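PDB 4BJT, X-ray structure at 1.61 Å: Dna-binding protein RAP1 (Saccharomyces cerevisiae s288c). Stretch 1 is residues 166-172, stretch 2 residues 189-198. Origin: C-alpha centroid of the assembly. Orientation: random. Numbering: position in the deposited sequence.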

ATOM      1  N   ASP C 166      13.162   2.336  -5.680  1.00 25.52           N
ATOM      2  CA  ASP C 166      13.318   0.901  -5.476  1.00 25.30           C
ATOM      3  C   ASP C 166      13.243   0.168  -6.813  1.00 25.46           C
ATOM      4  O   ASP C 166      14.027  -0.741  -7.049  1.00 26.12           O
ATOM      5  CB  ASP C 166      12.224   0.333  -4.556  1.00 24.49           C
ATOM      6  CG  ASP C 166      12.286   0.755  -3.115  1.00 25.62           C
ATOM      7  OD1 ASP C 166      13.353   1.203  -2.676  1.00 28.04           O
ATOM      8  OD2 ASP C 166      11.257   0.578  -2.390  1.00 22.23           O
ATOM      9  N   ASP C 167      12.276   0.540  -7.663  1.00 23.80           N
ATOM     10  CA  ASP C 167      12.133  -0.107  -8.974  1.00 24.75           C
ATOM     11  C   ASP C 167      13.350   0.163  -9.867  1.00 31.64           C
ATOM     12  O   ASP C 167      13.788  -0.736 -10.572  1.00 33.32           O
ATOM     13  CB  ASP C 167      10.829   0.299  -9.651  1.00 26.22           C
ATOM     14  CG  ASP C 167       9.593  -0.330  -9.033  1.00 32.31           C
ATOM     15  OD1 ASP C 167       9.719  -1.411  -8.416  1.00 27.61           O
ATOM     16  OD2 ASP C 167       8.469   0.238  -9.216  1.00 31.55           O
ATOM     17  N   GLU C 168      13.946   1.346  -9.760  1.00 29.62           N
ATOM     18  CA  GLU C 168      15.167   1.658 -10.499  1.00 31.66           C
ATOM     19  C   GLU C 168      16.347   0.827  -9.968  1.00 35.96           C
ATOM     20  O   GLU C 168      17.127   0.288 -10.767  1.00 36.64           O
ATOM     21  CB  GLU C 168      15.453   3.168 -10.439  1.00 33.98           C
ATOM     22  CG  GLU C 168      14.444   3.989 -11.222  1.00 42.61           C
ATOM     23  CD  GLU C 168      14.400   3.744 -12.724  1.00 67.35           C
ATOM     24  OE1 GLU C 168      15.435   3.342 -13.303  1.00 62.78           O
ATOM     25  OE2 GLU C 168      13.321   3.952 -13.323  1.00 59.58           O
ATOM     26  N   SER C 169      16.441   0.641  -8.639  1.00 31.62           N
ATOM     27  CA  SER C 169      17.483  -0.215  -8.065  1.00 31.34           C
ATOM     28  C   SER C 169      17.337  -1.649  -8.547  1.00 34.32           C
ATOM     29  O   SER C 169      18.348  -2.308  -8.853  1.00 35.95           O
ATOM     30  CB  SER C 169      17.428  -0.195  -6.535  1.00 33.71           C
ATOM     31  OG  SER C 169      17.843   1.062  -6.031  1.00 41.94           O
ATOM     32  N   LEU C 170      16.092  -2.128  -8.661  1.00 29.24           N
ATOM     33  CA  LEU C 170      15.829  -3.492  -9.105  1.00 30.81           C
ATOM     34  C   LEU C 170      16.373  -3.727 -10.521  1.00 34.92           C
ATOM     35  O   LEU C 170      16.991  -4.750 -10.773  1.00 36.62           O
ATOM     36  CB  LEU C 170      14.313  -3.768  -9.048  1.00 30.18           C
ATOM     37  CG  LEU C 170      13.882  -5.190  -9.372  1.00 36.47           C
ATOM     38  CD1 LEU C 170      14.573  -6.190  -8.442  1.00 38.19           C
ATOM     39  CD2 LEU C 170      12.383  -5.317  -9.291  1.00 38.03           C
ATOM     40  N   LYS C 171      16.188  -2.786 -11.416  1.00 32.69           N
ATOM     41  CA  LYS C 171      16.633  -2.945 -12.796  1.00 35.24           C
ATOM     42  C   LYS C 171      18.093  -2.536 -13.008  1.00 42.91           C
ATOM     43  O   LYS C 171      18.612  -2.683 -14.105  1.00 42.57           O
ATOM     44  CB  LYS C 171      15.718  -2.121 -13.713  1.00 37.23           C
ATOM     45  CG  LYS C 171      14.260  -2.555 -13.654  1.00 48.55           C
ATOM     46  CD  LYS C 171      13.364  -1.693 -14.519  1.00 63.32           C
ATOM     47  CE  LYS C 171      13.011  -0.377 -13.870  1.00 80.74           C
ATOM     48  NZ  LYS C 171      12.155   0.458 -14.752  1.00 92.52           N
ATOM     49  N   SER C 172      18.729  -1.955 -12.003  1.00 41.37           N
ATOM     50  CA  SER C 172      20.107  -1.494 -12.130  1.00 42.92           C
ATOM     51  C   SER C 172      21.214  -2.535 -12.328  1.00 46.55           C
ATOM     52  O   SER C 172      22.301  -2.101 -12.699  1.00 48.29           O
ATOM     53  CB  SER C 172      20.493  -0.652 -10.919  1.00 43.80           C
ATOM     54  OG  SER C 172      20.782  -1.458  -9.786  1.00 45.71           O
TER
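Stretch 2, residues 189-198: RMEMRKRFFE

Stretch 2 is helical throughout, continuing a helix that begins earlier in the chain. Its phi/psi pairs stay near -62/-42, and an unbroken ladder of i to i+4 hydrogen bonds runs from Arg193 N to Arg189 O (2.9 Å) through to Glu198 N to Lys194 O (2.9 Å). It lies almost perpendicular to the helix of stretch 1: the N-to-C directions make an angle of 83°, signed -83°, and the axes approach to 11.0 Å. Two helices crossed this steeply can meet only over a short patch, and the 350 Å² buried, summed over both sides, fits that expectation. The backbones are nearest at two pairs, with the CA of Leu170 7.6 Å from the CA of Lys194 and the CA of Asp167 8.3 Å from the CA of Arg193.

Along stretch 1, Asp166 takes no part; its CA-to-CB bond points sideways. Asp167 points toward stretch 2 and supplies the polar half of the contact. With chi1 at m, its carboxylate meets the guanidinium of Arg193 side-on in a bidentate salt bridge: Arg193 NE donates to Asp167 OD1 at 2.9 Å and 168°, and Arg193 NH2 donates to Asp167 OD2 at 2.9 Å and 174°. Both N-H groups are thus nearly collinear with their acceptors, and OD1 lies near the guanidinium plane, as paired hydrogen bonds from one edge require. Arg193 NH1, which takes no part in this pair, is hydrogen-bonded elsewhere in the structure. The same carboxylate oxygen also approaches the ring edge of Phe197, with Asp167 OD1 3.7 Å from Phe197 CE2.

Glu168 and Ser169 make no contact with stretch 2. One turn on from Asp166, Leu170 N bonds back to Asp166 O at 3.0 Å, and its side chain, again directed toward stretch 2, becomes the apolar centre of the packing. Leu170 has 108 Å² covered, the largest share of any residue here, and fits as a knob among Met190, Arg193, Lys194 and Phe197, residues spaced 3, 4 and 7 along one face of the partner helix. Its CD1 is 3.5 Å from Met190 CG and 3.6 Å from Lys194 CE, while its CD2 lies 3.5 Å from Arg193 CG and 3.9 Å from Phe197 CD2. The aliphatic parts of Arg193 and Lys194 therefore help to line the hole, and the Leu170 methyl meets the Phe197 ring obliquely.

Lys171 starts sideways, but its chain bends at chi3 (m) and its end comes nearer to stretch 2. Lys171 CD lies over one face of the Phe197 ring, and Lys171 NZ is 4.2 Å from Phe197 CE1; the amino group also forms a long salt bridge within its own stretch, Lys171 NZ to Glu168 OE2 at 4.0 Å. Ser172, in loop conformation, is out of reach of stretch 2 and turns its hydroxyl back on its own chain, with Ser172 OG donating to Ser169 O at 2.7 Å.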

ATOM      1  N   ARG C 189       9.737 -10.840  -1.950  1.00 21.56           N
ATOM      2  CA  ARG C 189       9.123  -9.675  -2.615  1.00 20.82           C
ATOM      3  C   ARG C 189       9.919  -9.237  -3.838  1.00 23.33           C
ATOM      4  O   ARG C 189       9.327  -8.814  -4.840  1.00 22.62           O
ATOM      5  CB  ARG C 189       9.020  -8.479  -1.660  1.00 20.09           C
ATOM      6  CG  ARG C 189       8.042  -8.689  -0.532  1.00 21.63           C
ATOM      7  CD  ARG C 189       7.629  -7.358   0.042  1.00 19.64           C
ATOM      8  NE  ARG C 189       6.726  -7.475   1.184  1.00 19.43           N
ATOM      9  CZ  ARG C 189       7.086  -7.442   2.474  1.00 20.91           C
ATOM     10  NH1 ARG C 189       8.370  -7.316   2.819  1.00 20.27           N
ATOM     11  NH2 ARG C 189       6.162  -7.520   3.429  1.00 21.15           N
ATOM     12  N   MET C 190      11.251  -9.283  -3.740  1.00 22.51           N
ATOM     13  CA  MET C 190      12.102  -8.906  -4.867  1.00 24.52           C
ATOM     14  C   MET C 190      11.860  -9.820  -6.068  1.00 26.27           C
ATOM     15  O   MET C 190      11.688  -9.319  -7.186  1.00 27.62           O
ATOM     16  CB  MET C 190      13.571  -8.837  -4.505  1.00 29.28           C
ATOM     17  CG  MET C 190      14.381  -8.377  -5.685  1.00 38.49           C
ATOM     18  SD  MET C 190      16.113  -8.186  -5.397  1.00 49.97           S
ATOM     19  CE  MET C 190      16.621  -9.936  -5.305  1.00 48.14           C
ATOM     20  N   GLU C 191      11.731 -11.124  -5.826  1.00 24.78           N
ATOM     21  CA  GLU C 191      11.454 -12.066  -6.909  1.00 26.09           C
ATOM     22  C   GLU C 191      10.065 -11.797  -7.503  1.00 27.90           C
ATOM     23  O   GLU C 191       9.913 -11.831  -8.737  1.00 27.75           O
ATOM     24  CB  GLU C 191      11.587 -13.508  -6.438  1.00 28.46           C
ATOM     25  CG  GLU C 191      13.022 -13.889  -6.132  1.00 37.21           C
ATOM     26  CD  GLU C 191      14.028 -13.789  -7.267  1.00 71.25           C
ATOM     27  OE1 GLU C 191      13.614 -13.829  -8.449  1.00 67.43           O
ATOM     28  OE2 GLU C 191      15.241 -13.677  -6.969  1.00 76.37           O
ATOM     29  N   MET C 192       9.056 -11.500  -6.656  1.00 26.04           N
ATOM     30  CA  MET C 192       7.729 -11.196  -7.190  1.00 26.56           C
ATOM     31  C   MET C 192       7.784  -9.940  -8.074  1.00 27.08           C
ATOM     32  O   MET C 192       7.185  -9.908  -9.162  1.00 25.94           O
ATOM     33  CB  MET C 192       6.691 -11.003  -6.087  1.00 29.39           C
ATOM     34  CG  MET C 192       5.301 -10.792  -6.672  1.00 36.52           C
ATOM     35  SD  MET C 192       4.003 -10.596  -5.451  1.00 45.21           S
ATOM     36  CE  MET C 192       3.598 -12.264  -5.174  1.00 42.53           C
ATOM     37  N   ARG C 193       8.495  -8.909  -7.612  1.00 23.15           N
ATOM     38  CA  ARG C 193       8.600  -7.645  -8.348  1.00 23.66           C
ATOM     39  C   ARG C 193       9.267  -7.853  -9.722  1.00 25.66           C
ATOM     40  O   ARG C 193       8.815  -7.315 -10.754  1.00 25.58           O
ATOM     41  CB  ARG C 193       9.374  -6.604  -7.509  1.00 22.19           C
ATOM     42  CG  ARG C 193       9.154  -5.170  -7.982  1.00 24.68           C
ATOM     43  CD  ARG C 193       7.804  -4.642  -7.535  1.00 22.94           C
ATOM     44  NE  ARG C 193       7.578  -3.245  -7.896  1.00 20.70           N
ATOM     45  CZ  ARG C 193       6.384  -2.654  -7.889  1.00 22.44           C
ATOM     46  NH1 ARG C 193       5.306  -3.318  -7.475  1.00 19.63           N
ATOM     47  NH2 ARG C 193       6.256  -1.387  -8.288  1.00 20.84           N
ATOM     48  N   LYS C 194      10.296  -8.670  -9.750  1.00 24.24           N
ATOM     49  CA  LYS C 194      10.963  -9.038 -11.007  1.00 25.00           C
ATOM     50  C   LYS C 194      10.011  -9.740 -11.957  1.00 28.19           C
ATOM     51  O   LYS C 194      10.016  -9.428 -13.164  1.00 28.44           O
ATOM     52  CB  LYS C 194      12.167  -9.947 -10.739  1.00 28.03           C
ATOM     53  CG  LYS C 194      13.323  -9.233 -10.101  1.00 38.54           C
ATOM     54  CD  LYS C 194      14.563 -10.149 -10.059  1.00 51.03           C
ATOM     55  CE  LYS C 194      15.759  -9.435  -9.501  1.00 64.25           C
ATOM     56  NZ  LYS C 194      16.879 -10.370  -9.194  1.00 70.37           N
ATOM     57  N   ARG C 195       9.191 -10.669 -11.441  1.00 27.40           N
ATOM     58  CA  ARG C 195       8.197 -11.383 -12.265  1.00 29.89           C
ATOM     59  C   ARG C 195       7.199 -10.389 -12.870  1.00 31.53           C
ATOM     60  O   ARG C 195       6.837 -10.534 -14.050  1.00 31.34           O
ATOM     61  CB  ARG C 195       7.418 -12.448 -11.457  1.00 31.49           C
ATOM     62  CG  ARG C 195       8.231 -13.706 -11.143  1.00 43.64           C
ATOM     63  CD  ARG C 195       7.352 -14.877 -10.714  1.00 55.92           C
ATOM     64  NE  ARG C 195       6.708 -14.679  -9.416  1.00 62.76           N
ATOM     65  CZ  ARG C 195       7.284 -14.850  -8.224  1.00 75.88           C
ATOM     66  NH1 ARG C 195       8.563 -15.210  -8.136  1.00 66.27           N
ATOM     67  NH2 ARG C 195       6.591 -14.640  -7.112  1.00 56.61           N
ATOM     68  N   PHE C 196       6.775  -9.373 -12.077  1.00 27.76           N
ATOM     69  CA  PHE C 196       5.851  -8.316 -12.544  1.00 28.25           C
ATOM     70  C   PHE C 196       6.459  -7.579 -13.720  1.00 29.59           C
ATOM     71  O   PHE C 196       5.765  -7.340 -14.709  1.00 28.32           O
ATOM     72  CB  PHE C 196       5.561  -7.270 -11.445  1.00 30.25           C
ATOM     73  CG  PHE C 196       4.335  -7.445 -10.582  1.00 34.21           C
ATOM     74  CD1 PHE C 196       4.123  -8.620  -9.880  1.00 37.02           C
ATOM     75  CD2 PHE C 196       3.444  -6.395 -10.390  1.00 37.00           C
ATOM     76  CE1 PHE C 196       3.000  -8.779  -9.069  1.00 36.48           C
ATOM     77  CE2 PHE C 196       2.319  -6.557  -9.583  1.00 39.16           C
ATOM     78  CZ  PHE C 196       2.086  -7.763  -8.961  1.00 36.63           C
ATOM     79  N   PHE C 197       7.732  -7.177 -13.596  1.00 25.94           N
ATOM     80  CA  PHE C 197       8.457  -6.516 -14.701  1.00 28.10           C
ATOM     81  C   PHE C 197       8.611  -7.418 -15.924  1.00 33.63           C
ATOM     82  O   PHE C 197       8.376  -6.964 -17.059  1.00 33.90           O
ATOM     83  CB  PHE C 197       9.836  -5.968 -14.241  1.00 29.96           C
ATOM     84  CG  PHE C 197       9.715  -4.625 -13.564  1.00 32.18           C
ATOM     85  CD1 PHE C 197       9.284  -3.506 -14.273  1.00 37.77           C
ATOM     86  CD2 PHE C 197       9.948  -4.489 -12.207  1.00 33.32           C
ATOM     87  CE1 PHE C 197       9.113  -2.282 -13.639  1.00 38.79           C
ATOM     88  CE2 PHE C 197       9.806  -3.261 -11.581  1.00 36.65           C
ATOM     89  CZ  PHE C 197       9.337  -2.176 -12.282  1.00 38.62           C
ATOM     90  N   GLU C 198       8.924  -8.701 -15.708  1.00 29.19           N
ATOM     91  CA  GLU C 198       9.082  -9.677 -16.795  1.00 29.49           C
ATOM     92  C   GLU C 198       7.778  -9.859 -17.600  1.00 33.60           C
ATOM     93  O   GLU C 198       7.830 -10.031 -18.831  1.00 36.32           O
ATOM     94  CB  GLU C 198       9.588 -11.028 -16.230  1.00 32.37           C
TER